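Local coordinates for muconate lactonizing enzyme (Corynebacterium glutamicum, PDB 3I4K), which belongs to the enolase superfamily, pairing a mandelate racemase/muconate lactonizing enzyme-type N-terminal domain with a barrel domain that binds a magnesium ion, at residues D251-W255 with T277-G281; W60-E64 with A103-K107; A269-K275 with L297-T303. One frame throughout, in Å; residues are numbered along the deposited sequence.

Interaction 1: D251-W255 with T277-G281; sequences DESVW and TKHGG. With MG (magnesium ion), chain J.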
ATOM      1  N   ASP A 251     -16.204  -6.087  -9.227  1.00 30.32           N
ATOM      2  CA  ASP A 251     -15.365  -5.627 -10.319  1.00 29.15           C
ATOM      3  C   ASP A 251     -15.691  -4.165 -10.599  1.00 29.55           C
ATOM      4  O   ASP A 251     -14.976  -3.283 -10.141  1.00 29.19           O
ATOM      5  CB  ASP A 251     -15.596  -6.483 -11.570  1.00 32.09           C
ATOM      6  CG  ASP A 251     -14.579  -6.206 -12.671  1.00 32.77           C
ATOM      7  OD1 ASP A 251     -13.769  -5.261 -12.523  1.00 32.33           O
ATOM      8  OD2 ASP A 251     -14.607  -6.933 -13.689  1.00 37.08           O
ATOM      9  N   GLU A 252     -16.778  -3.885 -11.322  1.00 31.27           N
ATOM     10  CA  GLU A 252     -17.095  -2.484 -11.590  1.00 30.96           C
ATOM     11  C   GLU A 252     -17.390  -1.703 -10.317  1.00 30.06           C
ATOM     12  O   GLU A 252     -17.289  -0.481 -10.312  1.00 31.15           O
ATOM     13  CB  GLU A 252     -18.256  -2.317 -12.590  1.00 36.01           C
ATOM     14  CG  GLU A 252     -19.067  -3.554 -12.910  1.00 41.85           C
ATOM     15  CD  GLU A 252     -18.388  -4.512 -13.876  1.00 39.95           C
ATOM     16  OE1 GLU A 252     -18.598  -4.417 -15.106  1.00 41.92           O
ATOM     17  OE2 GLU A 252     -17.645  -5.375 -13.395  1.00 43.75           O
ATOM     18  N   SER A 253     -17.755  -2.391  -9.238  1.00 27.84           N
ATOM     19  CA  SER A 253     -18.018  -1.703  -7.978  1.00 28.95           C
ATOM     20  C   SER A 253     -16.730  -1.194  -7.329  1.00 30.13           C
ATOM     21  O   SER A 253     -16.781  -0.304  -6.480  1.00 31.03           O
ATOM     22  CB  SER A 253     -18.712  -2.631  -6.968  1.00 29.78           C
ATOM     23  OG  SER A 253     -20.053  -2.898  -7.324  1.00 31.26           O
ATOM     24  N   VAL A 254     -15.581  -1.749  -7.706  1.00 28.60           N
ATOM     25  CA  VAL A 254     -14.324  -1.321  -7.088  1.00 29.16           C
ATOM     26  C   VAL A 254     -13.218  -0.888  -8.044  1.00 28.94           C
ATOM     27  O   VAL A 254     -12.559  -1.720  -8.649  1.00 30.87           O
ATOM     28  CB  VAL A 254     -13.725  -2.437  -6.169  1.00 27.85           C
ATOM     29  CG1 VAL A 254     -12.388  -1.963  -5.567  1.00 25.37           C
ATOM     30  CG2 VAL A 254     -14.711  -2.795  -5.049  1.00 27.57           C
ATOM     31  N   TRP A 255     -13.017   0.421  -8.154  1.00 31.52           N
ATOM     32  CA  TRP A 255     -11.957   0.990  -8.989  1.00 32.97           C
ATOM     33  C   TRP A 255     -10.935   1.676  -8.059  1.00 32.41           C
ATOM     34  O   TRP A 255      -9.722   1.572  -8.253  1.00 34.63           O
ATOM     35  CB  TRP A 255     -12.491   2.097  -9.901  1.00 32.63           C
ATOM     36  CG  TRP A 255     -13.429   1.749 -11.003  1.00 33.59           C
ATOM     37  CD1 TRP A 255     -14.508   0.922 -10.946  1.00 33.80           C
ATOM     38  CD2 TRP A 255     -13.493   2.408 -12.276  1.00 35.02           C
ATOM     39  NE1 TRP A 255     -15.258   1.037 -12.102  1.00 35.53           N
ATOM     40  CE2 TRP A 255     -14.655   1.945 -12.933  1.00 34.55           C
ATOM     41  CE3 TRP A 255     -12.683   3.355 -12.919  1.00 33.92           C
ATOM     42  CZ2 TRP A 255     -15.031   2.402 -14.204  1.00 36.32           C
ATOM     43  CZ3 TRP A 255     -13.058   3.811 -14.186  1.00 37.30           C
ATOM     44  CH2 TRP A 255     -14.224   3.333 -14.812  1.00 35.65           C
ATOM     45  N   THR A 277      -4.866  -1.675 -14.323  1.00 34.20           N
ATOM     46  CA  THR A 277      -5.378  -0.679 -15.255  1.00 34.13           C
ATOM     47  C   THR A 277      -6.572   0.093 -14.685  1.00 35.60           C
ATOM     48  O   THR A 277      -6.579   1.331 -14.672  1.00 34.99           O
ATOM     49  CB  THR A 277      -5.778  -1.332 -16.602  1.00 34.90           C
ATOM     50  OG1 THR A 277      -6.518  -2.537 -16.362  1.00 37.38           O
ATOM     51  CG2 THR A 277      -4.525  -1.669 -17.417  1.00 32.57           C
ATOM     52  N   LYS A 278      -7.565  -0.644 -14.199  1.00 32.96           N
ATOM     53  CA  LYS A 278      -8.768  -0.049 -13.632  1.00 32.79           C
ATOM     54  C   LYS A 278      -8.507   0.786 -12.375  1.00 33.54           C
ATOM     55  O   LYS A 278      -9.219   1.752 -12.124  1.00 30.82           O
ATOM     56  CB  LYS A 278      -9.785  -1.144 -13.309  1.00 33.27           C
ATOM     57  CG  LYS A 278     -11.043  -0.658 -12.571  1.00 32.95           C
ATOM     58  CD  LYS A 278     -11.938  -1.837 -12.145  1.00 30.72           C
ATOM     59  CE  LYS A 278     -11.176  -2.844 -11.274  1.00 30.95           C
ATOM     60  NZ  LYS A 278     -12.070  -3.912 -10.718  1.00 28.74           N
ATOM     61  N   HIS A 279      -7.487   0.426 -11.598  1.00 32.93           N
ATOM     62  CA  HIS A 279      -7.204   1.158 -10.374  1.00 34.71           C
ATOM     63  C   HIS A 279      -6.378   2.404 -10.593  1.00 35.67           C
ATOM     64  O   HIS A 279      -6.149   3.181  -9.665  1.00 35.54           O
ATOM     65  CB  HIS A 279      -6.527   0.244  -9.356  1.00 33.41           C
ATOM     66  CG  HIS A 279      -7.368  -0.929  -8.964  1.00 33.76           C
ATOM     67  ND1 HIS A 279      -8.699  -0.807  -8.629  1.00 33.99           N
ATOM     68  CD2 HIS A 279      -7.069  -2.244  -8.846  1.00 33.87           C
ATOM     69  CE1 HIS A 279      -9.183  -1.999  -8.322  1.00 34.77           C
ATOM     70  NE2 HIS A 279      -8.214  -2.888  -8.446  1.00 32.21           N
ATOM     71  N   GLY A 280      -5.931   2.601 -11.824  1.00 36.84           N
ATOM     72  CA  GLY A 280      -5.147   3.783 -12.125  1.00 35.91           C
ATOM     73  C   GLY A 280      -3.674   3.677 -11.797  1.00 35.51           C
ATOM     74  O   GLY A 280      -3.060   4.662 -11.385  1.00 36.72           O
ATOM     75  N   GLY A 281      -3.105   2.491 -11.959  1.00 37.01           N
ATOM     76  CA  GLY A 281      -1.684   2.326 -11.702  1.00 36.43           C
ATOM     77  C   GLY A 281      -1.274   1.256 -10.712  1.00 37.47           C
ATOM     78  O   GLY A 281      -2.102   0.652 -10.021  1.00 36.09           O
TER
HETATM   79 MG    MG J 385     -15.503  -8.430 -14.706  1.00 28.28          MG
HETATM   80  O   HOH W   1     -17.355  -7.673 -14.084  1.00 33.52           O

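Interaction 2: W60-E64 with A103-K107; sequences WWGGE and ARYAK. With ACY (acetic acid), chain I.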
ATOM      1  N   TRP A  60     -18.310   0.800 -23.011  1.00 36.93           N
ATOM      2  CA  TRP A  60     -19.512   0.209 -22.420  1.00 36.46           C
ATOM      3  C   TRP A  60     -19.205  -0.284 -21.005  1.00 36.86           C
ATOM      4  O   TRP A  60     -20.089  -0.352 -20.149  1.00 37.35           O
ATOM      5  CB  TRP A  60     -20.001  -0.984 -23.250  1.00 36.83           C
ATOM      6  CG  TRP A  60     -19.026  -2.135 -23.236  1.00 38.57           C
ATOM      7  CD1 TRP A  60     -17.940  -2.304 -24.052  1.00 37.67           C
ATOM      8  CD2 TRP A  60     -18.974  -3.205 -22.277  1.00 37.98           C
ATOM      9  NE1 TRP A  60     -17.213  -3.405 -23.658  1.00 38.44           N
ATOM     10  CE2 TRP A  60     -17.825  -3.976 -22.572  1.00 38.71           C
ATOM     11  CE3 TRP A  60     -19.786  -3.581 -21.195  1.00 37.00           C
ATOM     12  CZ2 TRP A  60     -17.464  -5.100 -21.823  1.00 37.07           C
ATOM     13  CZ3 TRP A  60     -19.427  -4.700 -20.448  1.00 37.47           C
ATOM     14  CH2 TRP A  60     -18.274  -5.446 -20.767  1.00 37.50           C
ATOM     15  N   TRP A  61     -17.946  -0.639 -20.762  1.00 37.53           N
ATOM     16  CA  TRP A  61     -17.553  -1.151 -19.453  1.00 34.95           C
ATOM     17  C   TRP A  61     -17.607  -0.075 -18.363  1.00 33.60           C
ATOM     18  O   TRP A  61     -18.259  -0.265 -17.341  1.00 31.03           O
ATOM     19  CB  TRP A  61     -16.140  -1.755 -19.514  1.00 33.50           C
ATOM     20  CG  TRP A  61     -15.839  -2.674 -18.356  1.00 34.99           C
ATOM     21  CD1 TRP A  61     -15.937  -4.037 -18.341  1.00 35.15           C
ATOM     22  CD2 TRP A  61     -15.440  -2.288 -17.033  1.00 32.51           C
ATOM     23  NE1 TRP A  61     -15.622  -4.522 -17.092  1.00 34.19           N
ATOM     24  CE2 TRP A  61     -15.315  -3.472 -16.272  1.00 34.27           C
ATOM     25  CE3 TRP A  61     -15.181  -1.058 -16.417  1.00 33.90           C
ATOM     26  CZ2 TRP A  61     -14.939  -3.463 -14.921  1.00 34.74           C
ATOM     27  CZ3 TRP A  61     -14.807  -1.045 -15.072  1.00 32.61           C
ATOM     28  CH2 TRP A  61     -14.689  -2.245 -14.341  1.00 34.71           C
ATOM     29  N   GLY A  62     -16.946   1.059 -18.584  1.00 32.12           N
ATOM     30  CA  GLY A  62     -16.943   2.094 -17.567  1.00 30.55           C
ATOM     31  C   GLY A  62     -16.923   3.540 -18.002  1.00 32.85           C
ATOM     32  O   GLY A  62     -16.786   4.429 -17.160  1.00 33.23           O
ATOM     33  N   GLY A  63     -17.039   3.803 -19.302  1.00 34.97           N
ATOM     34  CA  GLY A  63     -17.051   5.187 -19.750  1.00 36.85           C
ATOM     35  C   GLY A  63     -15.762   5.730 -20.331  1.00 38.87           C
ATOM     36  O   GLY A  63     -15.735   6.841 -20.874  1.00 38.09           O
ATOM     37  N   GLU A  64     -14.684   4.969 -20.206  1.00 38.70           N
ATOM     38  CA  GLU A  64     -13.413   5.396 -20.767  1.00 39.16           C
ATOM     39  C   GLU A  64     -13.102   4.544 -21.977  1.00 39.05           C
ATOM     40  O   GLU A  64     -13.462   3.368 -22.023  1.00 37.78           O
ATOM     41  CB  GLU A  64     -12.285   5.242 -19.752  1.00 38.60           C
ATOM     42  CG  GLU A  64     -12.179   6.403 -18.790  1.00 38.41           C
ATOM     43  CD  GLU A  64     -10.961   6.285 -17.908  1.00 41.02           C
ATOM     44  OE1 GLU A  64     -11.090   5.773 -16.764  1.00 31.50           O
ATOM     45  OE2 GLU A  64      -9.873   6.697 -18.379  1.00 37.90           O
ATOM     46  N   ALA A 103     -10.822   9.271 -14.139  1.00 42.50           N
ATOM     47  CA  ALA A 103     -10.122   8.796 -15.330  1.00 43.68           C
ATOM     48  C   ALA A 103      -8.951   7.888 -14.945  1.00 43.15           C
ATOM     49  O   ALA A 103      -7.838   8.043 -15.455  1.00 42.36           O
ATOM     50  CB  ALA A 103      -9.617   9.987 -16.150  1.00 42.43           C
ATOM     51  N   ARG A 104      -9.206   6.934 -14.051  1.00 42.29           N
ATOM     52  CA  ARG A 104      -8.164   6.017 -13.598  1.00 40.00           C
ATOM     53  C   ARG A 104      -7.516   5.200 -14.719  1.00 39.40           C
ATOM     54  O   ARG A 104      -6.301   5.020 -14.731  1.00 38.40           O
ATOM     55  CB  ARG A 104      -8.723   5.063 -12.537  1.00 41.17           C
ATOM     56  CG  ARG A 104      -9.214   5.751 -11.266  1.00 44.50           C
ATOM     57  CD  ARG A 104      -8.112   6.535 -10.563  1.00 48.08           C
ATOM     58  NE  ARG A 104      -8.449   6.788  -9.163  1.00 54.22           N
ATOM     59  CZ  ARG A 104      -7.670   7.434  -8.298  1.00 56.26           C
ATOM     60  NH1 ARG A 104      -6.491   7.915  -8.677  1.00 55.93           N
ATOM     61  NH2 ARG A 104      -8.063   7.572  -7.038  1.00 57.44           N
ATOM     62  N   TYR A 105      -8.319   4.697 -15.652  1.00 36.66           N
ATOM     63  CA  TYR A 105      -7.761   3.901 -16.739  1.00 38.68           C
ATOM     64  C   TYR A 105      -6.675   4.664 -17.509  1.00 38.59           C
ATOM     65  O   TYR A 105      -5.626   4.105 -17.822  1.00 38.78           O
ATOM     66  CB  TYR A 105      -8.873   3.443 -17.686  1.00 37.25           C
ATOM     67  CG  TYR A 105      -9.657   2.250 -17.181  1.00 35.58           C
ATOM     68  CD1 TYR A 105      -9.162   0.955 -17.327  1.00 35.57           C
ATOM     69  CD2 TYR A 105     -10.892   2.412 -16.563  1.00 34.40           C
ATOM     70  CE1 TYR A 105      -9.883  -0.150 -16.876  1.00 32.41           C
ATOM     71  CE2 TYR A 105     -11.621   1.307 -16.099  1.00 32.72           C
ATOM     72  CZ  TYR A 105     -11.112   0.034 -16.263  1.00 33.21           C
ATOM     73  OH  TYR A 105     -11.843  -1.063 -15.834  1.00 33.13           O
ATOM     74  N   ALA A 106      -6.922   5.937 -17.796  1.00 38.81           N
ATOM     75  CA  ALA A 106      -5.949   6.748 -18.522  1.00 40.77           C
ATOM     76  C   ALA A 106      -4.674   6.903 -17.687  1.00 42.51           C
ATOM     77  O   ALA A 106      -3.559   6.766 -18.197  1.00 40.69           O
ATOM     78  CB  ALA A 106      -6.537   8.117 -18.833  1.00 38.11           C
ATOM     79  N   LYS A 107      -4.858   7.185 -16.399  1.00 42.67           N
ATOM     80  CA  LYS A 107      -3.748   7.371 -15.477  1.00 42.07           C
ATOM     81  C   LYS A 107      -2.904   6.115 -15.297  1.00 41.78           C
ATOM     82  O   LYS A 107      -1.682   6.198 -15.163  1.00 43.42           O
ATOM     83  CB  LYS A 107      -4.281   7.846 -14.119  1.00 41.69           C
ATOM     84  CG  LYS A 107      -4.934   9.228 -14.161  1.00 40.65           C
ATOM     85  CD  LYS A 107      -5.664   9.556 -12.858  1.00 42.98           C
ATOM     86  CE  LYS A 107      -6.188  10.989 -12.844  1.00 42.93           C
ATOM     87  NZ  LYS A 107      -7.098  11.253 -11.690  1.00 39.17           N
TER
HETATM   88  C   ACY I 384     -14.184  -7.970 -16.938  1.00 34.04           C
HETATM   89  O   ACY I 384     -15.178  -7.298 -16.716  1.00 32.46           O
HETATM   90  OXT ACY I 384     -13.785  -8.888 -16.057  1.00 34.02           O
HETATM   91  CH3 ACY I 384     -13.389  -7.774 -18.205  1.00 34.85           C

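Interaction 3: A269-K275 with L297-T303; sequences ADVIALK and LACHGAT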
ATOM      1  N   ALA A 269     -18.691  -8.355  -0.761  1.00 30.42           N
ATOM      2  CA  ALA A 269     -18.003  -9.355  -1.570  1.00 32.15           C
ATOM      3  C   ALA A 269     -16.826 -10.045  -0.894  1.00 33.26           C
ATOM      4  O   ALA A 269     -16.054  -9.416  -0.164  1.00 31.65           O
ATOM      5  CB  ALA A 269     -17.521  -8.715  -2.871  1.00 32.70           C
ATOM      6  N   ASP A 270     -16.688 -11.341  -1.172  1.00 30.52           N
ATOM      7  CA  ASP A 270     -15.600 -12.147  -0.638  1.00 29.64           C
ATOM      8  C   ASP A 270     -14.336 -11.880  -1.430  1.00 28.33           C
ATOM      9  O   ASP A 270     -13.229 -12.026  -0.919  1.00 29.17           O
ATOM     10  CB  ASP A 270     -15.922 -13.638  -0.750  1.00 30.08           C
ATOM     11  CG  ASP A 270     -17.048 -14.062   0.163  1.00 30.65           C
ATOM     12  OD1 ASP A 270     -17.429 -15.254   0.123  1.00 37.74           O
ATOM     13  OD2 ASP A 270     -17.554 -13.216   0.915  1.00 28.93           O
ATOM     14  N   VAL A 271     -14.498 -11.484  -2.685  1.00 27.02           N
ATOM     15  CA  VAL A 271     -13.336 -11.250  -3.531  1.00 27.90           C
ATOM     16  C   VAL A 271     -13.394  -9.940  -4.300  1.00 26.90           C
ATOM     17  O   VAL A 271     -14.468  -9.473  -4.673  1.00 28.75           O
ATOM     18  CB  VAL A 271     -13.182 -12.408  -4.544  1.00 28.97           C
ATOM     19  CG1 VAL A 271     -11.797 -12.357  -5.218  1.00 30.79           C
ATOM     20  CG2 VAL A 271     -13.415 -13.737  -3.842  1.00 26.12           C
ATOM     21  N   ILE A 272     -12.228  -9.353  -4.544  1.00 28.96           N
ATOM     22  CA  ILE A 272     -12.143  -8.111  -5.303  1.00 28.96           C
ATOM     23  C   ILE A 272     -11.303  -8.341  -6.559  1.00 30.36           C
ATOM     24  O   ILE A 272     -10.180  -8.847  -6.481  1.00 29.18           O
ATOM     25  CB  ILE A 272     -11.487  -6.980  -4.493  1.00 31.91           C
ATOM     26  CG1 ILE A 272     -12.446  -6.508  -3.391  1.00 31.20           C
ATOM     27  CG2 ILE A 272     -11.128  -5.808  -5.418  1.00 28.97           C
ATOM     28  CD1 ILE A 272     -11.929  -5.333  -2.610  1.00 33.53           C
ATOM     29  N   ALA A 273     -11.858  -7.976  -7.714  1.00 30.87           N
ATOM     30  CA  ALA A 273     -11.150  -8.132  -8.986  1.00 30.30           C
ATOM     31  C   ALA A 273     -10.188  -6.959  -9.100  1.00 31.23           C
ATOM     32  O   ALA A 273     -10.583  -5.860  -9.475  1.00 33.19           O
ATOM     33  CB  ALA A 273     -12.147  -8.125 -10.151  1.00 27.93           C
ATOM     34  N   LEU A 274      -8.928  -7.195  -8.751  1.00 32.71           N
ATOM     35  CA  LEU A 274      -7.911  -6.154  -8.793  1.00 31.91           C
ATOM     36  C   LEU A 274      -7.218  -6.111 -10.150  1.00 31.92           C
ATOM     37  O   LEU A 274      -6.658  -7.101 -10.608  1.00 34.65           O
ATOM     38  CB  LEU A 274      -6.924  -6.391  -7.641  1.00 30.23           C
ATOM     39  CG  LEU A 274      -5.478  -5.912  -7.488  1.00 33.94           C
ATOM     40  CD1 LEU A 274      -5.140  -4.722  -8.363  1.00 33.45           C
ATOM     41  CD2 LEU A 274      -5.272  -5.603  -6.008  1.00 26.76           C
ATOM     42  N   LYS A 275      -7.288  -4.951 -10.795  1.00 31.80           N
ATOM     43  CA  LYS A 275      -6.690  -4.748 -12.109  1.00 31.88           C
ATOM     44  C   LYS A 275      -5.859  -3.472 -12.052  1.00 32.53           C
ATOM     45  O   LYS A 275      -6.377  -2.398 -11.721  1.00 32.68           O
ATOM     46  CB  LYS A 275      -7.784  -4.585 -13.168  1.00 31.30           C
ATOM     47  CG  LYS A 275      -8.856  -5.657 -13.149  1.00 28.24           C
ATOM     48  CD  LYS A 275      -9.902  -5.404 -14.241  1.00 29.71           C
ATOM     49  CE  LYS A 275     -10.999  -6.467 -14.215  1.00 28.53           C
ATOM     50  NZ  LYS A 275     -12.127  -6.149 -15.123  1.00 27.95           N
ATOM     51  N   LEU A 297     -10.671  -9.580   2.672  1.00 30.11           N
ATOM     52  CA  LEU A 297     -11.199  -9.848   1.335  1.00 32.11           C
ATOM     53  C   LEU A 297     -10.085 -10.286   0.381  1.00 31.92           C
ATOM     54  O   LEU A 297      -9.065  -9.615   0.249  1.00 34.22           O
ATOM     55  CB  LEU A 297     -11.909  -8.610   0.781  1.00 30.43           C
ATOM     56  CG  LEU A 297     -12.999  -7.967   1.655  1.00 32.10           C
ATOM     57  CD1 LEU A 297     -13.741  -6.930   0.818  1.00 31.05           C
ATOM     58  CD2 LEU A 297     -13.979  -9.006   2.173  1.00 28.37           C
ATOM     59  N   ALA A 298     -10.284 -11.421  -0.275  1.00 31.45           N
ATOM     60  CA  ALA A 298      -9.290 -11.927  -1.213  1.00 30.07           C
ATOM     61  C   ALA A 298      -9.210 -11.032  -2.439  1.00 31.72           C
ATOM     62  O   ALA A 298     -10.186 -10.368  -2.794  1.00 31.17           O
ATOM     63  CB  ALA A 298      -9.653 -13.337  -1.636  1.00 27.62           C
ATOM     64  N   CYS A 299      -8.036 -10.994  -3.065  1.00 29.65           N
ATOM     65  CA  CYS A 299      -7.851 -10.226  -4.292  1.00 31.41           C
ATOM     66  C   CYS A 299      -7.526 -11.218  -5.419  1.00 29.79           C
ATOM     67  O   CYS A 299      -6.762 -12.168  -5.233  1.00 29.55           O
ATOM     68  CB  CYS A 299      -6.716  -9.204  -4.157  1.00 31.64           C
ATOM     69  SG  CYS A 299      -7.112  -7.725  -3.175  1.00 33.02           S
ATOM     70  N   HIS A 300      -8.154 -11.004  -6.566  1.00 31.47           N
ATOM     71  CA  HIS A 300      -7.961 -11.835  -7.753  1.00 31.04           C
ATOM     72  C   HIS A 300      -7.140 -11.006  -8.745  1.00 31.02           C
ATOM     73  O   HIS A 300      -7.360  -9.800  -8.882  1.00 30.76           O
ATOM     74  CB  HIS A 300      -9.327 -12.171  -8.356  1.00 33.32           C
ATOM     75  CG  HIS A 300      -9.270 -13.061  -9.565  1.00 35.32           C
ATOM     76  ND1 HIS A 300      -8.931 -14.395  -9.494  1.00 36.70           N
ATOM     77  CD2 HIS A 300      -9.597 -12.826 -10.859  1.00 36.67           C
ATOM     78  CE1 HIS A 300      -9.063 -14.946 -10.690  1.00 38.15           C
ATOM     79  NE2 HIS A 300      -9.467 -14.015 -11.535  1.00 34.97           N
ATOM     80  N   GLY A 301      -6.179 -11.634  -9.416  1.00 32.98           N
ATOM     81  CA  GLY A 301      -5.390 -10.908 -10.400  1.00 34.77           C
ATOM     82  C   GLY A 301      -6.249 -10.785 -11.650  1.00 37.29           C
ATOM     83  O   GLY A 301      -6.074 -11.542 -12.607  1.00 38.12           O
ATOM     84  N   ALA A 302      -7.179  -9.827 -11.639  1.00 36.68           N
ATOM     85  CA  ALA A 302      -8.105  -9.617 -12.750  1.00 37.36           C
ATOM     86  C   ALA A 302      -7.516  -8.880 -13.955  1.00 37.35           C
ATOM     87  O   ALA A 302      -6.512  -8.165 -13.854  1.00 37.18           O
ATOM     88  CB  ALA A 302      -9.369  -8.882 -12.247  1.00 35.04           C
ATOM     89  N   THR A 303      -8.183  -9.037 -15.092  1.00 37.78           N
ATOM     90  CA  THR A 303      -7.730  -8.427 -16.334  1.00 38.89           C
ATOM     91  C   THR A 303      -8.788  -7.586 -17.018  1.00 39.10           C
ATOM     92  O   THR A 303      -9.986  -7.864 -16.925  1.00 38.60           O
ATOM     93  CB  THR A 303      -7.261  -9.508 -17.337  1.00 37.17           C
ATOM     94  OG1 THR A 303      -6.699  -8.878 -18.489  1.00 39.02           O
ATOM     95  CG2 THR A 303      -8.423 -10.390 -17.768  1.00 35.33           C
TER
HETATM   96  O   HOH W   2      -4.501  -7.621 -12.054  1.00 33.82           O

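Interaction 1: D251-W255 with T277-G281
Lys278 lays the aliphatic part of its side chain across one face of the Trp255 indole: its CG sits 4.0 Å from the centroid of the five-membered ring and 23° off the ring normal, a CH-pi contact whose closest atoms are Lys278 CG and Trp255 CG at 3.7 Å. The chain then bends at its third torsion, in the p well, and carries the ammonium group into a cluster of oxygens. Lys278 NZ forms a salt bridge with Asp251 OD1 at 2.8 Å, donates to Asp251 O at 3.0 Å, and reaches Val254 O more weakly at 3.1 Å; outside the two segments it also bonds to the carbonyl of Ala273. One lysine thus closes over both ends of the type I turn that runs from Asp251 to Val254, and ties that turn to the residue that binds the metal. In the carboxylate of Asp251, OD1 faces Lys278, while OD2 lies 2.0 Å from MG, the magnesium ion that Asp200 and Glu226 also bind, and bonds to Lys275 as well. Beside this cluster His279 ND1 donates a short hydrogen bond of 2.6 Å to Trp255 O, and His279 CA makes a CA-H...O contact of 3.3 Å with the same Trp255 O, so the carbonyl is gripped by side chain and backbone together. The two segments are loops after successive barrel strands: 251-255 runs from strand 247-250 to helix 257-266, where Val254 packs on Ala260 and Val263, and 277-281 leads from strand 271-274 into helix 282-294, with Tyr105 of helix 104-121 packed against Lys278.

Interaction 2: W60-E64 with A103-K107
The free amides at the start of a helix are met here by a carboxylate from a loop far away in the sequence; the N-cap residue itself, Ala103, has no polar side chain to offer. Glu64 OE1 accepts a hydrogen bond from Tyr105 N at 3.2 Å, and Glu64 OE2 accepts one from Ala106 N at 3.1 Å. Both amides lie in the first turn of the helix, where no preceding carbonyl is available to them, and a negative charge suits the positive end of the helix dipole. Ala103 packs beside this fork, its CA 3.5 Å from Glu64 OE1. Three residues earlier in the loop, Trp61 offers its face to the edge of the Tyr105 ring in an offset edge-to-face pair, with centroids 5.9 Å apart and planes at 79°; Tyr105 OH approaches Trp61 CZ3 to 3.1 Å. At the indole edge, Trp61 NE1 donates to O of an acetic acid molecule (ACY) at 2.8 Å, probably a guest from the crystallisation liquor, which Lys169 also hydrogen-bonds. Segment 60-64 links strand 48-53 to helix 66-81, whose Met69 packs on Glu64, Tyr105 and Ala106, while helix 104-121 starts against the barrel-domain loops carrying Trp255 and Lys278, both touching Tyr105.

Interaction 3: A269-K275 with L297-T303
Ile272, Leu274, Leu297 and Cys299 form the apolar centre, with Ile272 CD1 4.2 Å from Leu297 CD1 and Leu274 CD2 4.0 Å from Cys299 SG. Helix 282-294 covers this face through Ala289 and Ala292. Val271, Ala273, Ala298 and His300 occupy the reverse face, where Val271 CG1 reaches His300 CB at 4.0 Å and Ala273 CB meets Ala302 CB at 3.6 Å. Between the faces runs the parallel backbone pairing: Ala298 N to Asp270 O (3.1 Å), Ile272 N to Ala298 O (2.9 Å), His300 N to Ile272 O (3.0 Å) and Leu274 N to His300 O (3.0 Å). At the C-terminal end the pattern loosens. Gly301 centres an inverse gamma turn, Ala302 N to Leu274 O is a weak bond of 3.0 Å, and water 2 bridges Leu274 O (2.6 Å) and Ala302 O (2.8 Å). Beyond it lies the polar edge, where Lys275 CE rests 3.2 Å from Thr303 O and Lys275 NZ bonds to Asp251, a magnesium ligand. Two parallel strands with their axes at 33° and joined through helix 282-294 make the beta-alpha-beta crossover from which a TIM barrel is built, with the metal site at the C-terminal ends of its strands.

How the interactions relate
Along the chain, interaction 2 closes within the N-terminal domain before the other two begin, whereas interactions 1 and 3 alternate their segments inside the barrel domain. The centres of 1 and 2 lie about 9 Å apart, those of 1 and 3 about 10 Å, and those of 2 and 3 about 18 Å, placing interaction 1 in the middle. Its segment 277-281 lies between strand 271-274 and helix 282-294, within the beta-alpha-beta unit whose strands pair in interaction 3; a salt bridge joins Asp251 OD2 to Lys275 NZ (3.0 Å). Toward interaction 2 the contact is packing, as where Trp255 CZ3 meets Tyr105 CE2 (3.5 Å). Barrel strands, their loops and the N-terminal domain thus converge around the magnesium site.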